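PDB 2NVO: RNA-binding protein RO60 from Deinococcus radiodurans, which binds several small RNAs that accumulate during recovery from ultraviolet irradiation and contributes to the resistance of the organism to ultraviolet light. Local coordinates for residues 459-464 with 491-496; 474-479 with 510-515. One frame throughout, in Å; residues are numbered along the deposited sequence.

Interaction 1: 459-464 with 491-496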
ATOM      1  N   THR A 459      -8.734 -20.654  -7.194  1.00  9.39           N
ATOM      2  CA  THR A 459      -7.527 -19.815  -7.147  1.00  7.94           C
ATOM      3  C   THR A 459      -6.323 -20.621  -6.687  1.00  5.52           C
ATOM      4  O   THR A 459      -6.333 -21.159  -5.587  1.00  8.34           O
ATOM      5  CB  THR A 459      -7.729 -18.678  -6.137  1.00  9.42           C
ATOM      6  OG1 THR A 459      -9.020 -18.074  -6.347  1.00 12.71           O
ATOM      7  CG2 THR A 459      -6.618 -17.632  -6.284  1.00  7.30           C
ATOM      8  N   PHE A 460      -5.313 -20.748  -7.535  1.00  5.45           N
ATOM      9  CA  PHE A 460      -4.071 -21.418  -7.141  1.00  6.39           C
ATOM     10  C   PHE A 460      -3.094 -20.322  -6.716  1.00  5.12           C
ATOM     11  O   PHE A 460      -3.002 -19.310  -7.401  1.00  6.01           O
ATOM     12  CB  PHE A 460      -3.479 -22.176  -8.340  1.00  7.07           C
ATOM     13  CG  PHE A 460      -4.266 -23.416  -8.730  1.00  7.49           C
ATOM     14  CD1 PHE A 460      -3.957 -24.650  -8.193  1.00  7.43           C
ATOM     15  CD2 PHE A 460      -5.310 -23.326  -9.635  1.00  8.34           C
ATOM     16  CE1 PHE A 460      -4.679 -25.781  -8.562  1.00  8.33           C
ATOM     17  CE2 PHE A 460      -6.029 -24.460 -10.025  1.00  9.11           C
ATOM     18  CZ  PHE A 460      -5.724 -25.672  -9.483  1.00  8.19           C
ATOM     19  N   VAL A 461      -2.402 -20.491  -5.592  1.00  5.20           N
ATOM     20  CA  VAL A 461      -1.392 -19.508  -5.185  1.00  5.12           C
ATOM     21  C   VAL A 461      -0.100 -20.233  -4.837  1.00  5.12           C
ATOM     22  O   VAL A 461      -0.095 -21.135  -4.005  1.00  5.12           O
ATOM     23  CB  VAL A 461      -1.816 -18.664  -3.952  1.00  6.26           C
ATOM     24  CG1 VAL A 461      -0.750 -17.584  -3.688  1.00  5.12           C
ATOM     25  CG2 VAL A 461      -3.162 -18.003  -4.190  1.00  5.69           C
ATOM     26  N   VAL A 462       0.986 -19.845  -5.489  1.00  5.12           N
ATOM     27  CA  VAL A 462       2.276 -20.441  -5.203  1.00  5.12           C
ATOM     28  C   VAL A 462       3.108 -19.442  -4.417  1.00  5.12           C
ATOM     29  O   VAL A 462       3.215 -18.290  -4.813  1.00  5.12           O
ATOM     30  CB  VAL A 462       3.020 -20.805  -6.506  1.00  5.12           C
ATOM     31  CG1 VAL A 462       4.511 -21.211  -6.193  1.00  5.12           C
ATOM     32  CG2 VAL A 462       2.270 -21.927  -7.230  1.00  6.89           C
ATOM     33  N   TYR A 463       3.705 -19.890  -3.321  1.00  5.12           N
ATOM     34  CA  TYR A 463       4.590 -19.032  -2.555  1.00  5.12           C
ATOM     35  C   TYR A 463       6.024 -19.559  -2.648  1.00  5.52           C
ATOM     36  O   TYR A 463       6.284 -20.718  -2.323  1.00  5.12           O
ATOM     37  CB  TYR A 463       4.134 -18.968  -1.093  1.00  5.12           C
ATOM     38  CG  TYR A 463       2.961 -18.044  -0.880  1.00  5.12           C
ATOM     39  CD1 TYR A 463       3.151 -16.664  -0.833  1.00  5.32           C
ATOM     40  CD2 TYR A 463       1.666 -18.541  -0.714  1.00  5.55           C
ATOM     41  CE1 TYR A 463       2.078 -15.793  -0.630  1.00  5.12           C
ATOM     42  CE2 TYR A 463       0.578 -17.679  -0.514  1.00  5.98           C
ATOM     43  CZ  TYR A 463       0.798 -16.308  -0.461  1.00  5.94           C
ATOM     44  OH  TYR A 463      -0.255 -15.435  -0.263  1.00  6.77           O
ATOM     45  N   THR A 464       6.943 -18.692  -3.073  1.00  5.12           N
ATOM     46  CA  THR A 464       8.356 -19.046  -3.153  1.00  5.12           C
ATOM     47  C   THR A 464       9.203 -17.840  -2.699  1.00  5.12           C
ATOM     48  O   THR A 464       8.656 -16.805  -2.337  1.00  5.12           O
ATOM     49  CB  THR A 464       8.742 -19.547  -4.574  1.00  5.56           C
ATOM     50  OG1 THR A 464      10.074 -20.093  -4.555  1.00  7.14           O
ATOM     51  CG2 THR A 464       8.674 -18.441  -5.585  1.00  5.12           C
ATOM     52  N   LYS A 491      -7.672 -19.474 -11.600  1.00 11.50           N
ATOM     53  CA  LYS A 491      -6.617 -18.479 -11.761  1.00  8.14           C
ATOM     54  C   LYS A 491      -5.356 -18.957 -11.048  1.00  7.75           C
ATOM     55  O   LYS A 491      -5.419 -19.787 -10.152  1.00  7.33           O
ATOM     56  CB  LYS A 491      -7.055 -17.129 -11.190  1.00 10.26           C
ATOM     57  CG  LYS A 491      -8.180 -16.448 -11.968  1.00 12.12           C
ATOM     58  CD  LYS A 491      -8.565 -15.143 -11.306  1.00 12.56           C
ATOM     59  CE  LYS A 491      -9.527 -14.331 -12.157  1.00 16.96           C
ATOM     60  NZ  LYS A 491     -10.802 -15.052 -12.317  1.00 16.37           N
ATOM     61  N   LEU A 492      -4.215 -18.414 -11.442  1.00  8.99           N
ATOM     62  CA  LEU A 492      -2.950 -18.756 -10.787  1.00  5.89           C
ATOM     63  C   LEU A 492      -2.233 -17.472 -10.363  1.00  5.12           C
ATOM     64  O   LEU A 492      -2.088 -16.550 -11.166  1.00  5.12           O
ATOM     65  CB  LEU A 492      -2.055 -19.538 -11.750  1.00  5.93           C
ATOM     66  CG  LEU A 492      -0.599 -19.681 -11.289  1.00  5.12           C
ATOM     67  CD1 LEU A 492      -0.544 -20.520 -10.008  1.00  5.52           C
ATOM     68  CD2 LEU A 492       0.274 -20.285 -12.408  1.00  6.05           C
ATOM     69  N   ILE A 493      -1.799 -17.415  -9.108  1.00  5.12           N
ATOM     70  CA  ILE A 493      -0.975 -16.302  -8.626  1.00  5.16           C
ATOM     71  C   ILE A 493       0.350 -16.928  -8.213  1.00  5.12           C
ATOM     72  O   ILE A 493       0.361 -17.905  -7.482  1.00  5.12           O
ATOM     73  CB  ILE A 493      -1.581 -15.610  -7.379  1.00  5.81           C
ATOM     74  CG1 ILE A 493      -3.027 -15.127  -7.640  1.00  5.73           C
ATOM     75  CG2 ILE A 493      -0.679 -14.442  -6.909  1.00  5.95           C
ATOM     76  CD1 ILE A 493      -3.739 -14.600  -6.417  1.00  7.08           C
ATOM     77  N   VAL A 494       1.447 -16.402  -8.737  1.00  5.12           N
ATOM     78  CA  VAL A 494       2.779 -16.809  -8.306  1.00  5.12           C
ATOM     79  C   VAL A 494       3.425 -15.648  -7.541  1.00  5.12           C
ATOM     80  O   VAL A 494       3.602 -14.552  -8.069  1.00  5.12           O
ATOM     81  CB  VAL A 494       3.650 -17.230  -9.523  1.00  5.12           C
ATOM     82  CG1 VAL A 494       5.051 -17.663  -9.051  1.00  5.61           C
ATOM     83  CG2 VAL A 494       2.962 -18.370 -10.272  1.00  7.54           C
ATOM     84  N   VAL A 495       3.751 -15.900  -6.280  1.00  5.69           N
ATOM     85  CA  VAL A 495       4.358 -14.911  -5.418  1.00  5.12           C
ATOM     86  C   VAL A 495       5.847 -15.222  -5.187  1.00  5.12           C
ATOM     87  O   VAL A 495       6.184 -16.211  -4.548  1.00  5.12           O
ATOM     88  CB  VAL A 495       3.633 -14.851  -4.062  1.00  5.12           C
ATOM     89  CG1 VAL A 495       4.224 -13.682  -3.211  1.00  5.12           C
ATOM     90  CG2 VAL A 495       2.158 -14.631  -4.279  1.00  5.47           C
ATOM     91  N   GLY A 496       6.718 -14.387  -5.737  1.00  5.12           N
ATOM     92  CA  GLY A 496       8.134 -14.446  -5.409  1.00  5.12           C
ATOM     93  C   GLY A 496       8.404 -13.471  -4.304  1.00  5.12           C
ATOM     94  O   GLY A 496       8.675 -12.290  -4.566  1.00  6.63           O
TER
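The carbonyl oxygen of F460 is gripped twice by the neighbouring strand: F460 O receives the amide of I493 N at 2.8 Å and, from the residue before, a CA-H...O contact with L492 CA at 3.4 Å. On the facing strand, I493 O is held in the same way by V462 N and, at 3.3 Å, by V461 CA. Three further bonds, F460 N to K491 O, V495 N to V462 O and T464 N to V495 O, complete a regular parallel pairing in which the strand axes diverge by only 14°.

Mostly beta-branched and other apolar side chains line both faces. On the face of T459, V461 and Y463, I493 CD1 touches both T459 CG2 and V461 CG2, while the Y463 ring lies alongside V495, with Y463 CD1 3.7 Å from V495 CB. Helix 522-530 covers this face through A530, M526 and F529. On the other face, L492 CD1, folded back beside its own CA (chi2 65°), comes within 3.8 Å of F460 CB; the F460 ring itself leads away toward helix 445-452, keeping K491 O at its edge, in plane.

T464 ends its strand differently. Its OG1 stands anti to the backbone N (chi1 -170°) and bonds to D370, leaving CG2 in the crowded position, where T464 CG2 packs 3.5 Å from V495 O. G496 opposite brings no side chain of its own to this packing. The T464 side chain lies about 6 Å from the bound calcium ion, and likewise about 6 Å from the side chain of S372, one of its ligands. Beta-branched residues suit an extended backbone. At T464, with its hydroxyl bound to D370, the apolar pairing gives way to the polar, MIDAS-like end of the sheet.

Interaction 2: 474-479 with 510-515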
ATOM      1  N   HIS A 474       4.230 -26.126 -18.998  1.00 16.48           N
ATOM      2  CA  HIS A 474       4.099 -24.744 -18.563  1.00 18.24           C
ATOM      3  C   HIS A 474       2.760 -24.581 -17.857  1.00 16.30           C
ATOM      4  O   HIS A 474       1.791 -25.263 -18.205  1.00 15.19           O
ATOM      5  CB  HIS A 474       4.204 -23.771 -19.732  1.00 18.00           C
ATOM      6  CG  HIS A 474       4.350 -22.337 -19.309  1.00 20.16           C
ATOM      7  ND1 HIS A 474       3.276 -21.486 -19.179  1.00 19.74           N
ATOM      8  CD2 HIS A 474       5.447 -21.614 -18.971  1.00 19.42           C
ATOM      9  CE1 HIS A 474       3.702 -20.296 -18.782  1.00 19.00           C
ATOM     10  NE2 HIS A 474       5.016 -20.350 -18.654  1.00 19.74           N
ATOM     11  N   PRO A 475       2.707 -23.695 -16.849  1.00 14.99           N
ATOM     12  CA  PRO A 475       1.440 -23.451 -16.158  1.00 13.26           C
ATOM     13  C   PRO A 475       0.301 -23.049 -17.095  1.00 14.77           C
ATOM     14  O   PRO A 475      -0.833 -23.299 -16.727  1.00 13.92           O
ATOM     15  CB  PRO A 475       1.779 -22.303 -15.205  1.00 13.69           C
ATOM     16  CG  PRO A 475       3.237 -22.548 -14.865  1.00 13.91           C
ATOM     17  CD  PRO A 475       3.841 -23.022 -16.183  1.00 14.37           C
ATOM     18  N   THR A 476       0.581 -22.417 -18.236  1.00 17.90           N
ATOM     19  CA  THR A 476      -0.492 -22.037 -19.163  1.00 16.36           C
ATOM     20  C   THR A 476      -1.204 -23.278 -19.712  1.00 16.20           C
ATOM     21  O   THR A 476      -2.426 -23.331 -19.776  1.00 17.52           O
ATOM     22  CB  THR A 476      -0.000 -21.132 -20.345  1.00 19.72           C
ATOM     23  OG1 THR A 476       1.113 -21.737 -21.018  1.00 19.92           O
ATOM     24  CG2 THR A 476       0.407 -19.759 -19.846  1.00 19.61           C
ATOM     25  N   VAL A 477      -0.417 -24.264 -20.128  1.00 20.25           N
ATOM     26  CA  VAL A 477      -0.939 -25.549 -20.579  1.00 16.79           C
ATOM     27  C   VAL A 477      -1.682 -26.250 -19.438  1.00 18.75           C
ATOM     28  O   VAL A 477      -2.791 -26.777 -19.624  1.00 14.84           O
ATOM     29  CB  VAL A 477       0.205 -26.438 -21.124  1.00 20.32           C
ATOM     30  CG1 VAL A 477      -0.240 -27.880 -21.277  1.00 23.58           C
ATOM     31  CG2 VAL A 477       0.725 -25.881 -22.437  1.00 20.15           C
ATOM     32  N   ALA A 478      -1.081 -26.222 -18.249  1.00 15.58           N
ATOM     33  CA  ALA A 478      -1.724 -26.765 -17.055  1.00 15.67           C
ATOM     34  C   ALA A 478      -3.111 -26.180 -16.828  1.00 16.42           C
ATOM     35  O   ALA A 478      -4.062 -26.916 -16.595  1.00 15.76           O
ATOM     36  CB  ALA A 478      -0.841 -26.559 -15.806  1.00 16.01           C
ATOM     37  N   LEU A 479      -3.223 -24.857 -16.880  1.00 14.39           N
ATOM     38  CA  LEU A 479      -4.503 -24.209 -16.636  1.00 13.93           C
ATOM     39  C   LEU A 479      -5.555 -24.574 -17.693  1.00 18.65           C
ATOM     40  O   LEU A 479      -6.734 -24.748 -17.365  1.00 17.33           O
ATOM     41  CB  LEU A 479      -4.339 -22.695 -16.565  1.00 17.07           C
ATOM     42  CG  LEU A 479      -3.654 -22.168 -15.293  1.00 12.19           C
ATOM     43  CD1 LEU A 479      -3.195 -20.733 -15.501  1.00 13.97           C
ATOM     44  CD2 LEU A 479      -4.618 -22.271 -14.114  1.00 11.73           C
ATOM     45  N   ARG A 510      -5.594 -13.526 -19.001  1.00 22.83           N
ATOM     46  CA  ARG A 510      -6.121 -12.728 -17.902  1.00 24.15           C
ATOM     47  C   ARG A 510      -6.163 -13.522 -16.610  1.00 17.29           C
ATOM     48  O   ARG A 510      -6.430 -12.953 -15.554  1.00 18.21           O
ATOM     49  CB  ARG A 510      -7.525 -12.219 -18.219  1.00 26.10           C
ATOM     50  CG  ARG A 510      -7.560 -11.153 -19.287  1.00 29.68           C
ATOM     51  CD  ARG A 510      -8.863 -10.360 -19.249  1.00 37.58           C
ATOM     52  NE  ARG A 510      -9.015  -9.612 -18.003  1.00 37.19           N
ATOM     53  CZ  ARG A 510     -10.000  -9.799 -17.127  1.00 39.34           C
ATOM     54  NH1 ARG A 510     -10.946 -10.703 -17.360  1.00 41.39           N
ATOM     55  NH2 ARG A 510     -10.046  -9.072 -16.018  1.00 36.55           N
ATOM     56  N   ASP A 511      -5.900 -14.828 -16.698  1.00 13.67           N
ATOM     57  CA  ASP A 511      -6.078 -15.718 -15.555  1.00 14.56           C
ATOM     58  C   ASP A 511      -4.800 -15.898 -14.719  1.00 13.16           C
ATOM     59  O   ASP A 511      -4.728 -16.803 -13.908  1.00 10.26           O
ATOM     60  CB  ASP A 511      -6.642 -17.087 -15.997  1.00 11.72           C
ATOM     61  CG  ASP A 511      -5.789 -17.770 -17.083  1.00 17.65           C
ATOM     62  OD1 ASP A 511      -4.737 -17.227 -17.484  1.00 15.92           O
ATOM     63  OD2 ASP A 511      -6.171 -18.869 -17.544  1.00 17.36           O
ATOM     64  N   MET A 512      -3.814 -15.026 -14.913  1.00 10.18           N
ATOM     65  CA  MET A 512      -2.517 -15.199 -14.260  1.00 10.86           C
ATOM     66  C   MET A 512      -1.978 -13.892 -13.699  1.00  9.55           C
ATOM     67  O   MET A 512      -2.089 -12.841 -14.329  1.00  9.98           O
ATOM     68  CB  MET A 512      -1.486 -15.755 -15.251  1.00 10.04           C
ATOM     69  CG  MET A 512      -1.915 -17.046 -15.897  1.00 11.50           C
ATOM     70  SD  MET A 512      -0.740 -17.647 -17.130  1.00 11.67           S
ATOM     71  CE  MET A 512       0.427 -18.550 -16.113  1.00 10.18           C
ATOM     72  N   LEU A 513      -1.355 -13.978 -12.531  1.00  8.77           N
ATOM     73  CA  LEU A 513      -0.761 -12.803 -11.891  1.00  7.84           C
ATOM     74  C   LEU A 513       0.569 -13.194 -11.257  1.00  6.46           C
ATOM     75  O   LEU A 513       0.631 -14.182 -10.534  1.00  6.54           O
ATOM     76  CB  LEU A 513      -1.685 -12.282 -10.789  1.00  7.81           C
ATOM     77  CG  LEU A 513      -1.116 -11.101  -9.990  1.00  5.82           C
ATOM     78  CD1 LEU A 513      -1.075  -9.892 -10.877  1.00  8.91           C
ATOM     79  CD2 LEU A 513      -1.953 -10.824  -8.727  1.00  8.69           C
ATOM     80  N   ASP A 514       1.613 -12.422 -11.532  1.00  7.62           N
ATOM     81  CA  ASP A 514       2.902 -12.573 -10.858  1.00  8.56           C
ATOM     82  C   ASP A 514       3.032 -11.429  -9.858  1.00  8.96           C
ATOM     83  O   ASP A 514       2.828 -10.261 -10.207  1.00  8.05           O
ATOM     84  CB  ASP A 514       4.058 -12.463 -11.861  1.00  9.07           C
ATOM     85  CG  ASP A 514       4.189 -13.677 -12.759  1.00 11.77           C
ATOM     86  OD1 ASP A 514       3.569 -14.726 -12.476  1.00 13.97           O
ATOM     87  OD2 ASP A 514       4.938 -13.593 -13.750  1.00 14.09           O
ATOM     88  N   VAL A 515       3.365 -11.767  -8.619  1.00  7.11           N
ATOM     89  CA  VAL A 515       3.647 -10.778  -7.593  1.00  6.53           C
ATOM     90  C   VAL A 515       5.132 -10.867  -7.313  1.00  6.92           C
ATOM     91  O   VAL A 515       5.628 -11.887  -6.816  1.00  6.21           O
ATOM     92  CB  VAL A 515       2.899 -11.083  -6.303  1.00  5.36           C
ATOM     93  CG1 VAL A 515       3.250 -10.047  -5.203  1.00  6.16           C
ATOM     94  CG2 VAL A 515       1.377 -11.153  -6.569  1.00  5.83           C
TER
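M512 reaches from its strand into the first turn of helix 475-486 and meets three residues with three different atoms. Its sulphur carries the closest approach, M512 SD to T476 CG2 at 3.6 Å, with the two side chains crossing at about a right angle. The chain bends about its CG-SD bond (chi3 85°), which brings M512 CE 4.1 Å from P475 CB. Nearer the backbone, M512 CG packs 3.9 Å from L479 CD1. A long, unbranched thioether is flexible enough to follow the uneven surface of a helix end. L479 also meets D511 tip to tip; at 4.1 Å the contact of L479 CD1 with D511 OD2 is plain packing, and the charge of D511 is met by a salt bridge to R509.

Behind this shell stands the start of the helix. H474 occupies the N-cap position, and its ND1 accepts T476 N at 3.0 Å, the donor lying 29° out of the imidazole plane. H474 ND1 is also 2.9 Å from T476 OG1, a further hydrogen bond that helps hold the hydroxyl of T476 in place (chi1 53°) while CG2 turns to the methionine. P475 follows the cap, where a proline loses nothing by lacking an N-H, and P475 CD lies 3.2 Å above one face of the H474 ring, offset toward its rim. Backbone bonds from A478 N to H474 O and from L479 N to P475 O close the first turn.

Strand 491-496 is the neighbour of 512-517 in the sheet; its L492 touches both P475 and L479 and exchanges backbone bonds with D511 and L513. Helix 445-452 packs against A478 and L479, flanking the helix start on the same face of the sheet.

Overall arrangement
The two interactions have centres about 9 Å apart in the VWFA-like domain, and their segments alternate along the chain: 459-464, 474-479, 491-496, then 510-515. Strand 459-464, helix 475-486 and strand 491-496 form a beta-alpha-beta unit; interaction 1 pairs its strands, and interaction 2 ties the start of its helix to the next strand, 512-517. That strand neighbours 491-496, with probable hydrogen bonds from V515 N to V494 O and from G496 N to V515 O. Together the contacts build part of the domain that closes the horseshoe of helical repeats into a ring.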